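Local coordinates for Exo beta-1,2-glucooligosaccharide sophorohydrolase (non-reducing end) (Parabacteroides distasonis ATCC 8503, PDB 5Z06), which catalyses the exo-type hydrolysis of linear beta-1,2-glucan and beta-1,2-glucooligosaccharides of at least four units, releasing sophorose from the non-reducing end, at residues Pro193-Ala198 with Ile205-Ile210; Tyr257-Val262 with Asn270-Val275; Met241-Asp246 with Trp643-Phe648; Tyr220-Ser225 with Ala235-Trp240. One frame throughout, in Å; residues are numbered along the deposited sequence.

Contact 1. Residues Pro193-Ala198 with Ile205-Ile210; sequences PVLQEA and IDIKWI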
# COMPACT_ATOMS: atom_id res chain seq x y z
N PRO A 193 24.64 -3.26 -9.48
CA PRO A 193 23.93 -4.41 -8.98
C PRO A 193 24.01 -5.55 -9.99
O PRO A 193 24.17 -5.30 -11.19
CB PRO A 193 22.49 -3.90 -8.85
CG PRO A 193 22.39 -2.82 -9.86
CD PRO A 193 23.73 -2.17 -9.86
N VAL A 194 23.93 -6.78 -9.49
CA VAL A 194 23.74 -7.93 -10.37
C VAL A 194 22.30 -7.88 -10.86
O VAL A 194 21.39 -8.10 -10.08
CB VAL A 194 24.02 -9.27 -9.64
CG1 VAL A 194 23.73 -10.46 -10.55
CG2 VAL A 194 25.47 -9.32 -9.15
N LEU A 195 22.11 -7.56 -12.14
CA LEU A 195 20.80 -7.63 -12.81
C LEU A 195 20.52 -9.06 -13.23
O LEU A 195 21.22 -9.64 -14.07
CB LEU A 195 20.78 -6.70 -14.01
CG LEU A 195 19.46 -6.34 -14.68
CD1 LEU A 195 18.46 -5.80 -13.67
CD2 LEU A 195 19.73 -5.30 -15.75
N GLN A 196 19.48 -9.64 -12.63
CA GLN A 196 19.26 -11.08 -12.65
C GLN A 196 18.52 -11.47 -13.89
O GLN A 196 18.89 -12.42 -14.58
CB GLN A 196 18.47 -11.55 -11.44
CG GLN A 196 19.27 -11.67 -10.15
CD GLN A 196 18.39 -12.11 -8.98
OE1 GLN A 196 18.74 -13.05 -8.26
NE2 GLN A 196 17.25 -11.45 -8.80
N GLU A 197 17.42 -10.77 -14.16
CA GLU A 197 16.66 -11.04 -15.36
C GLU A 197 15.66 -9.97 -15.63
O GLU A 197 15.47 -9.03 -14.84
CB GLU A 197 15.94 -12.40 -15.28
CG GLU A 197 15.78 -13.17 -16.60
CD GLU A 197 16.85 -12.90 -17.67
OE1 GLU A 197 18.02 -13.33 -17.50
OE2 GLU A 197 16.52 -12.25 -18.69
N ALA A 198 15.13 -10.10 -16.84
CA ALA A 198 13.99 -9.38 -17.33
C ALA A 198 12.95 -10.44 -17.46
O ALA A 198 13.23 -11.55 -17.90
CB ALA A 198 14.29 -8.80 -18.70
N ILE A 205 7.68 -5.21 -18.63
CA ILE A 205 8.82 -6.03 -18.34
C ILE A 205 9.25 -5.70 -16.93
O ILE A 205 9.41 -4.54 -16.57
CB ILE A 205 9.98 -5.80 -19.31
CG1 ILE A 205 9.48 -6.08 -20.73
CG2 ILE A 205 11.16 -6.69 -18.92
CD1 ILE A 205 10.46 -5.75 -21.83
N ASP A 206 9.43 -6.74 -16.15
CA ASP A 206 9.94 -6.63 -14.81
C ASP A 206 11.40 -6.95 -14.83
O ASP A 206 11.78 -8.02 -15.33
CB ASP A 206 9.23 -7.62 -13.89
CG ASP A 206 7.87 -7.15 -13.49
OD1 ASP A 206 7.74 -5.93 -13.25
OD2 ASP A 206 6.94 -7.99 -13.41
N ILE A 207 12.21 -6.06 -14.29
CA ILE A 207 13.60 -6.39 -14.04
C ILE A 207 13.82 -6.43 -12.54
O ILE A 207 13.10 -5.79 -11.78
CB ILE A 207 14.59 -5.46 -14.78
CG1 ILE A 207 14.60 -4.05 -14.22
CG2 ILE A 207 14.29 -5.50 -16.28
CD1 ILE A 207 15.56 -3.09 -14.92
N LYS A 208 14.82 -7.20 -12.15
CA LYS A 208 15.17 -7.42 -10.78
C LYS A 208 16.68 -7.56 -10.70
O LYS A 208 17.32 -8.14 -11.60
CB LYS A 208 14.54 -8.72 -10.25
CG LYS A 208 14.61 -8.85 -8.72
CD LYS A 208 14.32 -10.25 -8.20
CE LYS A 208 14.43 -10.32 -6.67
NZ LYS A 208 15.80 -10.05 -6.13
N TRP A 209 17.23 -7.03 -9.62
CA TRP A 209 18.65 -7.05 -9.39
C TRP A 209 18.95 -7.34 -7.91
O TRP A 209 18.05 -7.29 -7.07
CB TRP A 209 19.25 -5.73 -9.87
CG TRP A 209 18.70 -4.51 -9.17
CD1 TRP A 209 19.07 -4.04 -7.96
CD2 TRP A 209 17.65 -3.63 -9.64
NE1 TRP A 209 18.36 -2.91 -7.64
CE2 TRP A 209 17.48 -2.64 -8.65
CE3 TRP A 209 16.87 -3.58 -10.80
CZ2 TRP A 209 16.53 -1.61 -8.77
CZ3 TRP A 209 15.94 -2.54 -10.92
CH2 TRP A 209 15.77 -1.58 -9.91
N ILE A 210 20.21 -7.69 -7.63
CA ILE A 210 20.69 -7.92 -6.26
C ILE A 210 21.77 -6.88 -6.05
O ILE A 210 22.64 -6.75 -6.91
CB ILE A 210 21.36 -9.30 -6.06
CG1 ILE A 210 20.52 -10.44 -6.66
CG2 ILE A 210 21.61 -9.56 -4.58
CD1 ILE A 210 21.36 -11.34 -7.54
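W209 meets segment 193-198 through P193 and L195. P193 lies alongside it with CB 3.5 Å from W209 CD1, while L195 CD1 sits at the edge of the indole, near its plane, and packs on W209 CB at 3.9 Å. A chi1 of 59° sets W209 CG between the backbone N and the carbonyl carbon. The same L195 methyl comes within 4.0 Å of I207 CB, and further along A198 CB approaches I205 CG2 at 3.8 Å. On the face that bears V194, K208 and I210, V194 and I210 run side by side, and the extended chain of Q196 crosses I210 at about a right angle, with Q196 CG 3.4 Å from I210 CD1.

These strands form an antiparallel hairpin, the first two strands of a fibronectin type III-like sandwich, in which 205-210 lies centrally between 193-198 and 243-247. V194 and I210 exchange two backbone hydrogen bonds. Q196 N then donates to K208 O at 2.8 Å, almost straight at 164°, but the next bond, K208 N to E197 O, is weak at 3.3 Å. Between them the register slips by one residue at a beta bulge around Q196, whose backbone has left the extended conformation.

Farther out, the L195, A198 and I207 side chains pack against strands 254-262 and 275-278 of the other sheet, and the W209 ring meets that of Y220. D206 turns from the hairpin partner toward T245, R297 and H204.

Contact 2. Residues Tyr257-Val262 with Asn270-Val275; sequences YKVTAV and NDSQTV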
# COMPACT_ATOMS: atom_id res chain seq x y z
N TYR A 257 17.64 -3.87 -20.86
CA TYR A 257 17.77 -3.11 -19.63
C TYR A 257 19.13 -3.25 -18.98
O TYR A 257 19.76 -4.31 -19.01
CB TYR A 257 16.69 -3.51 -18.63
CG TYR A 257 15.31 -3.23 -19.12
CD1 TYR A 257 14.70 -2.00 -18.88
CD2 TYR A 257 14.59 -4.19 -19.82
CE1 TYR A 257 13.41 -1.74 -19.34
CE2 TYR A 257 13.31 -3.93 -20.30
CZ TYR A 257 12.72 -2.72 -20.04
OH TYR A 257 11.46 -2.48 -20.47
N LYS A 258 19.54 -2.17 -18.35
CA LYS A 258 20.84 -2.01 -17.78
C LYS A 258 20.60 -1.16 -16.56
O LYS A 258 19.87 -0.16 -16.63
CB LYS A 258 21.70 -1.24 -18.78
CG LYS A 258 23.14 -1.66 -18.90
CD LYS A 258 23.74 -1.11 -20.19
CE LYS A 258 23.52 0.40 -20.31
NZ LYS A 258 24.40 1.03 -21.32
N VAL A 259 21.21 -1.53 -15.45
CA VAL A 259 20.99 -0.79 -14.22
C VAL A 259 22.33 -0.36 -13.64
O VAL A 259 23.29 -1.14 -13.60
CB VAL A 259 20.22 -1.66 -13.23
CG1 VAL A 259 20.03 -0.94 -11.89
CG2 VAL A 259 18.87 -2.04 -13.83
N THR A 260 22.39 0.88 -13.17
CA THR A 260 23.55 1.38 -12.44
C THR A 260 23.12 1.76 -11.03
O THR A 260 21.94 1.96 -10.79
CB THR A 260 24.16 2.62 -13.13
OG1 THR A 260 23.22 3.69 -13.12
CG2 THR A 260 24.55 2.33 -14.58
N ALA A 261 24.09 1.84 -10.12
CA ALA A 261 23.91 2.41 -8.78
C ALA A 261 24.47 3.82 -8.74
O ALA A 261 25.55 4.08 -9.24
CB ALA A 261 24.59 1.55 -7.73
N VAL A 262 23.71 4.73 -8.13
CA VAL A 262 24.07 6.14 -8.05
C VAL A 262 24.19 6.48 -6.58
O VAL A 262 23.30 6.17 -5.80
CB VAL A 262 23.00 7.01 -8.72
CG1 VAL A 262 23.34 8.50 -8.64
CG2 VAL A 262 22.81 6.59 -10.17
N ASN A 270 29.46 1.39 -12.68
CA ASN A 270 29.47 0.78 -14.00
C ASN A 270 28.09 0.15 -14.27
O ASN A 270 27.24 0.08 -13.39
CB ASN A 270 30.61 -0.24 -14.14
CG ASN A 270 30.50 -1.40 -13.17
OD1 ASN A 270 30.02 -1.25 -12.05
ND2 ASN A 270 30.97 -2.57 -13.60
N ASP A 271 27.90 -0.27 -15.52
CA ASP A 271 26.69 -0.95 -15.94
C ASP A 271 26.58 -2.34 -15.34
O ASP A 271 27.58 -3.04 -15.19
CB ASP A 271 26.67 -1.10 -17.46
CG ASP A 271 26.45 0.20 -18.17
OD1 ASP A 271 26.19 1.22 -17.51
OD2 ASP A 271 26.52 0.20 -19.42
N SER A 272 25.35 -2.74 -15.04
CA SER A 272 25.03 -4.15 -14.80
C SER A 272 25.18 -4.89 -16.13
O SER A 272 25.32 -4.26 -17.18
CB SER A 272 23.59 -4.29 -14.29
OG SER A 272 22.67 -3.77 -15.24
N GLN A 273 25.09 -6.22 -16.12
CA GLN A 273 24.91 -6.92 -17.38
C GLN A 273 23.59 -6.44 -18.00
O GLN A 273 22.71 -5.89 -17.31
CB GLN A 273 24.96 -8.46 -17.24
CG GLN A 273 23.81 -9.12 -16.47
CD GLN A 273 23.52 -10.57 -16.90
OE1 GLN A 273 24.17 -11.13 -17.79
NE2 GLN A 273 22.51 -11.17 -16.26
N THR A 274 23.47 -6.60 -19.30
CA THR A 274 22.26 -6.23 -20.01
C THR A 274 21.33 -7.43 -20.03
O THR A 274 21.76 -8.55 -20.28
CB THR A 274 22.59 -5.74 -21.43
OG1 THR A 274 23.30 -4.50 -21.31
CG2 THR A 274 21.33 -5.52 -22.26
N VAL A 275 20.06 -7.19 -19.76
CA VAL A 275 19.03 -8.22 -19.88
C VAL A 275 18.01 -7.71 -20.85
O VAL A 275 17.88 -6.50 -21.03
CB VAL A 275 18.36 -8.56 -18.53
CG1 VAL A 275 19.39 -9.14 -17.59
CG2 VAL A 275 17.67 -7.35 -17.89
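K258 reaches D271 by a bend at chi3 (53°) that brings CE within 3.1 Å of D271 OD2, and S272 faces V259 because its OG stands between the backbone N and carbonyl carbon (chi1 59°). The first group makes a salt bridge: K258 NZ lies 3.0 Å from D271 OD2, approached from above the carboxylate plane, while D271 OD1 rests 3.5 Å from the T260 CG2 methyl. The second does a backbone's work. S272 OG accepts V259 N at 2.7 Å, with a nearly straight 169° at the hydrogen, and donates its own proton to Q273 O; S272 N returns a bond to V259 O.

In this fibronectin type III-like domain 257-262 is an inner strand of the four-stranded sheet, and the incoming chain becomes its edge partner at V275, which pairs with Y257 through two antiparallel backbone bonds, Y257 N to V275 O being 2.6 Å long. A leucine in place of K258 would probably leave the D271 carboxylate without its cationic mate and Y231 without its cation-pi partner. T274 OG1, 3.6 Å from K258 CD, has a weak bond to Y231. Q273 turns away from the strand to meet L195 O.

Contact 3. Residues Met241-Asp246 with Trp643-Phe648; sequences MNRYTD and WGEYGF
W643 presents its CD1 to the CG2 methyl of T245 at 3.5 Å, the two side chains crossing at about a right angle. It opens a tight two-residue beta hairpin, a type I turn from G644 to G647, which links the glycoamylase-like part of the chain to strand 243-247 of the fibronectin type III-like domain; G647 closes the turn with backbone angles that call for glycine. The indole is held on its own side as well: W643 CE3 lies 3.4 Å above the centre of the F648 ring.

G644 brings its carbonyl carbon to 3.3 Å from T245 OG1, a hydroxyl whose hydrogen-bond partner is D206. E645, the first central residue of the turn, points its side chain into the contact. With CG anti to the carbonyl carbon (chi1 -69°) and a bend at chi2, the chain slides past R243 in the opposite direction, E645 CB lying 3.8 Å from R243 CD. Its carboxylate ends beside the backbone, where E645 OE2 takes T245 N at 3.0 Å from above the carboxylate plane. R237 adds a salt bridge to that same oxygen, so a buried acceptor is gripped by two donors. R243 itself directs its NE to E301, and E645 O is bonded by R297.

Y646, the second central residue, meets M241 tip to tip in an oblique Met-aromatic contact, M241 SD standing 4.3 Å from the centroid of the Y646 ring and 28° off its normal, with M241 CE 3.5 Å from Y646 CE2.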
# COMPACT_ATOMS: atom_id res chain seq x y z
N MET A 241 13.74 -0.75 -3.16
CA MET A 241 13.13 -1.49 -4.25
C MET A 241 14.24 -2.02 -5.18
O MET A 241 14.81 -1.25 -5.93
CB MET A 241 12.15 -0.56 -4.97
CG MET A 241 11.21 -1.18 -5.98
SD MET A 241 10.15 -2.48 -5.34
CE MET A 241 9.16 -1.53 -4.20
N ASN A 242 14.54 -3.32 -5.11
CA ASN A 242 15.50 -3.99 -6.00
C ASN A 242 14.85 -4.53 -7.27
O ASN A 242 15.17 -5.63 -7.78
CB ASN A 242 16.19 -5.15 -5.27
CG ASN A 242 16.99 -4.69 -4.08
OD1 ASN A 242 17.62 -3.61 -4.10
ND2 ASN A 242 16.96 -5.49 -3.03
N ARG A 243 13.97 -3.72 -7.83
CA ARG A 243 13.05 -4.19 -8.80
C ARG A 243 12.54 -3.02 -9.57
O ARG A 243 12.32 -1.97 -8.98
CB ARG A 243 11.88 -4.81 -8.07
CG ARG A 243 11.46 -6.04 -8.74
CD ARG A 243 10.21 -6.62 -8.13
NE ARG A 243 10.46 -8.03 -8.00
CZ ARG A 243 10.60 -8.87 -9.01
NH1 ARG A 243 10.44 -8.50 -10.28
NH2 ARG A 243 10.87 -10.13 -8.74
N TYR A 244 12.32 -3.19 -10.86
CA TYR A 244 11.72 -2.14 -11.64
C TYR A 244 10.74 -2.72 -12.63
O TYR A 244 11.03 -3.72 -13.29
CB TYR A 244 12.79 -1.31 -12.34
CG TYR A 244 12.19 -0.37 -13.34
CD1 TYR A 244 11.35 0.66 -12.91
CD2 TYR A 244 12.41 -0.53 -14.70
CE1 TYR A 244 10.75 1.51 -13.82
CE2 TYR A 244 11.84 0.33 -15.61
CZ TYR A 244 11.01 1.34 -15.17
OH TYR A 244 10.45 2.17 -16.09
N THR A 245 9.57 -2.09 -12.69
CA THR A 245 8.50 -2.47 -13.56
C THR A 245 8.41 -1.45 -14.68
O THR A 245 8.01 -0.30 -14.47
CB THR A 245 7.20 -2.59 -12.77
OG1 THR A 245 7.28 -3.76 -11.94
CG2 THR A 245 6.01 -2.72 -13.70
N ASP A 246 8.77 -1.88 -15.88
CA ASP A 246 8.76 -1.01 -17.01
C ASP A 246 7.50 -1.28 -17.77
O ASP A 246 7.40 -2.28 -18.49
CB ASP A 246 9.94 -1.25 -17.93
CG ASP A 246 10.13 -0.11 -18.91
OD1 ASP A 246 9.94 1.06 -18.52
OD2 ASP A 246 10.46 -0.40 -20.08
N TRP A 643 0.19 -0.35 -12.42
CA TRP A 643 0.89 -1.63 -12.29
C TRP A 643 2.33 -1.39 -11.87
O TRP A 643 3.03 -0.64 -12.48
CB TRP A 643 0.88 -2.40 -13.58
CG TRP A 643 1.58 -3.68 -13.48
CD1 TRP A 643 2.79 -3.97 -14.00
CD2 TRP A 643 1.12 -4.85 -12.81
NE1 TRP A 643 3.13 -5.27 -13.70
CE2 TRP A 643 2.11 -5.84 -12.98
CE3 TRP A 643 -0.05 -5.18 -12.12
CZ2 TRP A 643 1.98 -7.14 -12.47
CZ3 TRP A 643 -0.19 -6.48 -11.59
CH2 TRP A 643 0.83 -7.44 -11.78
N GLY A 644 2.75 -2.06 -10.81
CA GLY A 644 4.04 -1.85 -10.25
C GLY A 644 4.70 -3.18 -9.90
O GLY A 644 4.18 -4.27 -10.25
N GLU A 645 5.77 -3.06 -9.12
CA GLU A 645 6.71 -4.15 -8.85
C GLU A 645 6.11 -5.19 -7.95
O GLU A 645 6.52 -6.37 -8.00
CB GLU A 645 7.97 -3.59 -8.20
CG GLU A 645 8.83 -2.73 -9.13
CD GLU A 645 8.31 -1.33 -9.36
OE1 GLU A 645 7.35 -0.90 -8.70
OE2 GLU A 645 8.89 -0.65 -10.20
N TYR A 646 5.17 -4.77 -7.09
CA TYR A 646 4.52 -5.66 -6.16
C TYR A 646 3.04 -5.84 -6.45
O TYR A 646 2.26 -6.15 -5.57
CB TYR A 646 4.77 -5.22 -4.73
CG TYR A 646 6.20 -5.34 -4.25
CD1 TYR A 646 7.06 -6.34 -4.70
CD2 TYR A 646 6.69 -4.46 -3.31
CE1 TYR A 646 8.35 -6.42 -4.25
CE2 TYR A 646 7.97 -4.56 -2.84
CZ TYR A 646 8.79 -5.54 -3.31
OH TYR A 646 10.06 -5.60 -2.83
N GLY A 647 2.67 -5.71 -7.72
CA GLY A 647 1.30 -5.85 -8.15
C GLY A 647 0.77 -4.46 -8.37
O GLY A 647 1.54 -3.53 -8.62
N PHE A 648 -0.53 -4.29 -8.26
CA PHE A 648 -1.10 -2.99 -8.51
C PHE A 648 -0.81 -2.09 -7.34
O PHE A 648 -0.76 -2.53 -6.20
CB PHE A 648 -2.60 -3.05 -8.76
CG PHE A 648 -2.97 -3.84 -9.95
CD1 PHE A 648 -2.96 -3.27 -11.21
CD2 PHE A 648 -3.35 -5.17 -9.83
CE1 PHE A 648 -3.32 -4.01 -12.31
CE2 PHE A 648 -3.70 -5.92 -10.95
CZ PHE A 648 -3.68 -5.33 -12.18

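Contact 4. Residues Tyr220-Ser225 with Ala235-Trp240; sequences YRIYRS and AVRRPW
I222 and R237 approach each other obliquely, with I222 CD1 3.8 Å from R237 CG and 4.2 Å from A235 CB. On the opposite face of the sheet R221 and V236 lie side by side and point the same way, R221 CG touching V236 CG1 at 3.7 Å. Y220 turns the edge of its ring to the partner strand: R237 O lies near the ring plane, 3.5 Å from Y220 CD2, and farther out Y220 CE2 approaches P239 CA.

The strands form an antiparallel hairpin at one side of the four-stranded sheet of a fibronectin type III-like sandwich, 235-237 lying on the outermost strand. Y220 and R237 exchange two strong backbone bonds, and I222 N donates to A235 O at 174°; the return bond from A235 N is weak.

R237 is bent at chi2 (-69°), and its guanidinium comes back to its own strand: R237 NH1 donates to V236 O at 2.9 Å, that oxygen lying close to the guanidinium plane. The bond helps to hold the group's rotation, together with the salt bridge of its NH2 to E645. An alanine in place of R237 would probably leave the E645 carboxylate without its cationic mate and open a gap beside the I222 CD1 methyl. V236, on the other face, has its side chain about 6 Å from the bound calcium ion, and R238 pairs with E12, one of the residues at that metal site.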
# COMPACT_ATOMS: atom_id res chain seq x y z
N TYR A 220 19.02 3.43 -7.69
CA TYR A 220 19.43 2.73 -8.88
C TYR A 220 18.87 3.51 -10.06
O TYR A 220 17.74 3.97 -9.99
CB TYR A 220 18.90 1.31 -8.87
CG TYR A 220 19.50 0.49 -7.77
CD1 TYR A 220 20.76 -0.08 -7.92
CD2 TYR A 220 18.81 0.31 -6.57
CE1 TYR A 220 21.32 -0.84 -6.90
CE2 TYR A 220 19.36 -0.45 -5.54
CZ TYR A 220 20.61 -1.03 -5.71
OH TYR A 220 21.14 -1.77 -4.68
N ARG A 221 19.67 3.68 -11.10
CA ARG A 221 19.19 4.27 -12.33
C ARG A 221 18.99 3.13 -13.27
O ARG A 221 19.92 2.31 -13.44
CB ARG A 221 20.21 5.23 -12.93
CG ARG A 221 19.80 6.69 -12.86
CD ARG A 221 20.85 7.60 -13.49
NE ARG A 221 20.87 8.89 -12.81
CZ ARG A 221 21.95 9.65 -12.62
NH1 ARG A 221 23.16 9.28 -13.07
NH2 ARG A 221 21.82 10.81 -11.96
N ILE A 222 17.83 3.10 -13.92
CA ILE A 222 17.53 2.05 -14.89
C ILE A 222 17.61 2.64 -16.29
O ILE A 222 17.03 3.70 -16.55
CB ILE A 222 16.14 1.40 -14.66
CG1 ILE A 222 16.07 0.74 -13.27
CG2 ILE A 222 15.83 0.36 -15.75
CD1 ILE A 222 15.61 1.66 -12.17
N TYR A 223 18.32 1.93 -17.16
CA TYR A 223 18.50 2.31 -18.57
C TYR A 223 17.82 1.30 -19.47
O TYR A 223 17.87 0.11 -19.22
CB TYR A 223 19.98 2.37 -18.95
CG TYR A 223 20.70 3.50 -18.29
CD1 TYR A 223 21.23 3.34 -17.01
CD2 TYR A 223 20.83 4.75 -18.91
CE1 TYR A 223 21.87 4.38 -16.37
CE2 TYR A 223 21.48 5.80 -18.28
CZ TYR A 223 22.00 5.60 -17.01
OH TYR A 223 22.63 6.63 -16.36
N ARG A 224 17.19 1.80 -20.51
CA ARG A 224 16.47 0.97 -21.44
C ARG A 224 16.93 1.21 -22.87
O ARG A 224 17.23 2.34 -23.25
CB ARG A 224 14.98 1.24 -21.35
CG ARG A 224 14.16 0.28 -22.19
CD ARG A 224 12.70 0.61 -22.04
NE ARG A 224 12.38 1.94 -22.55
CZ ARG A 224 11.25 2.60 -22.30
NH1 ARG A 224 10.30 2.09 -21.53
NH2 ARG A 224 11.06 3.79 -22.84
N SER A 225 16.98 0.15 -23.64
CA SER A 225 17.23 0.24 -25.07
C SER A 225 16.17 -0.57 -25.79
O SER A 225 15.79 -1.65 -25.33
CB SER A 225 18.61 -0.27 -25.40
OG SER A 225 18.86 -0.10 -26.77
N ALA A 235 14.14 5.25 -15.54
CA ALA A 235 13.61 5.27 -14.19
C ALA A 235 14.71 5.26 -13.17
O ALA A 235 15.86 4.92 -13.48
CB ALA A 235 12.70 4.06 -13.95
N VAL A 236 14.34 5.63 -11.95
CA VAL A 236 15.20 5.44 -10.80
C VAL A 236 14.43 4.63 -9.79
O VAL A 236 13.20 4.74 -9.69
CB VAL A 236 15.71 6.73 -10.13
CG1 VAL A 236 16.64 7.47 -11.06
CG2 VAL A 236 14.57 7.64 -9.66
N ARG A 237 15.16 3.81 -9.05
CA ARG A 237 14.57 3.09 -7.98
C ARG A 237 15.42 3.27 -6.76
O ARG A 237 16.63 3.02 -6.78
CB ARG A 237 14.38 1.62 -8.37
CG ARG A 237 13.20 1.39 -9.30
CD ARG A 237 11.88 1.62 -8.58
NE ARG A 237 10.71 1.43 -9.42
CZ ARG A 237 10.13 2.36 -10.19
NH1 ARG A 237 10.62 3.60 -10.29
NH2 ARG A 237 9.06 2.04 -10.89
N ARG A 238 14.78 3.69 -5.69
CA ARG A 238 15.40 3.81 -4.41
C ARG A 238 15.85 2.43 -3.93
O ARG A 238 15.26 1.42 -4.34
CB ARG A 238 14.40 4.41 -3.44
CG ARG A 238 14.02 5.85 -3.73
CD ARG A 238 15.13 6.76 -3.30
NE ARG A 238 14.94 8.13 -3.75
CZ ARG A 238 15.76 9.14 -3.46
NH1 ARG A 238 16.82 8.96 -2.69
NH2 ARG A 238 15.51 10.37 -3.94
N PRO A 239 16.87 2.37 -3.04
CA PRO A 239 17.47 1.10 -2.57
C PRO A 239 16.53 0.07 -1.91
O PRO A 239 16.82 -1.11 -1.93
CB PRO A 239 18.55 1.56 -1.57
CG PRO A 239 18.71 3.02 -1.79
CD PRO A 239 17.39 3.52 -2.28
N TRP A 240 15.41 0.53 -1.36
CA TRP A 240 14.33 -0.31 -0.82
C TRP A 240 13.52 -1.06 -1.89
O TRP A 240 12.71 -1.94 -1.56
CB TRP A 240 13.38 0.50 0.09
CG TRP A 240 12.87 1.82 -0.47
CD1 TRP A 240 13.41 3.06 -0.25
CD2 TRP A 240 11.71 2.02 -1.30
NE1 TRP A 240 12.66 4.02 -0.91
CE2 TRP A 240 11.62 3.41 -1.56
CE3 TRP A 240 10.75 1.17 -1.84
CZ2 TRP A 240 10.61 3.96 -2.35
CZ3 TRP A 240 9.74 1.72 -2.63
CH2 TRP A 240 9.68 3.10 -2.88

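In the fold
Contacts 1, 2 and 4 are built within the two sheets of one fibronectin type III-like sandwich; contact 3 joins it to the glycoamylase-like part of the chain. Contact 1 pairs two strands of the three-stranded sheet, whose third carries contact 3; contacts 2 and 4 belong to the four-stranded one, and the centres of contacts 1 and 2, like those of 2 and 4, are about 9 Å apart. L195 O to Q273 NE2, at 3.0 Å, ties contact 1 to contact 2. Contact 3 leans on both sheets, through D206 OD1 to T245 OG1 at 2.6 Å and R237 NH2 to E645 OE2 at 2.8 Å. The calcium ion lies nearer contact 4 than contact 3, where the Y244 side chain is about 12 Å from it.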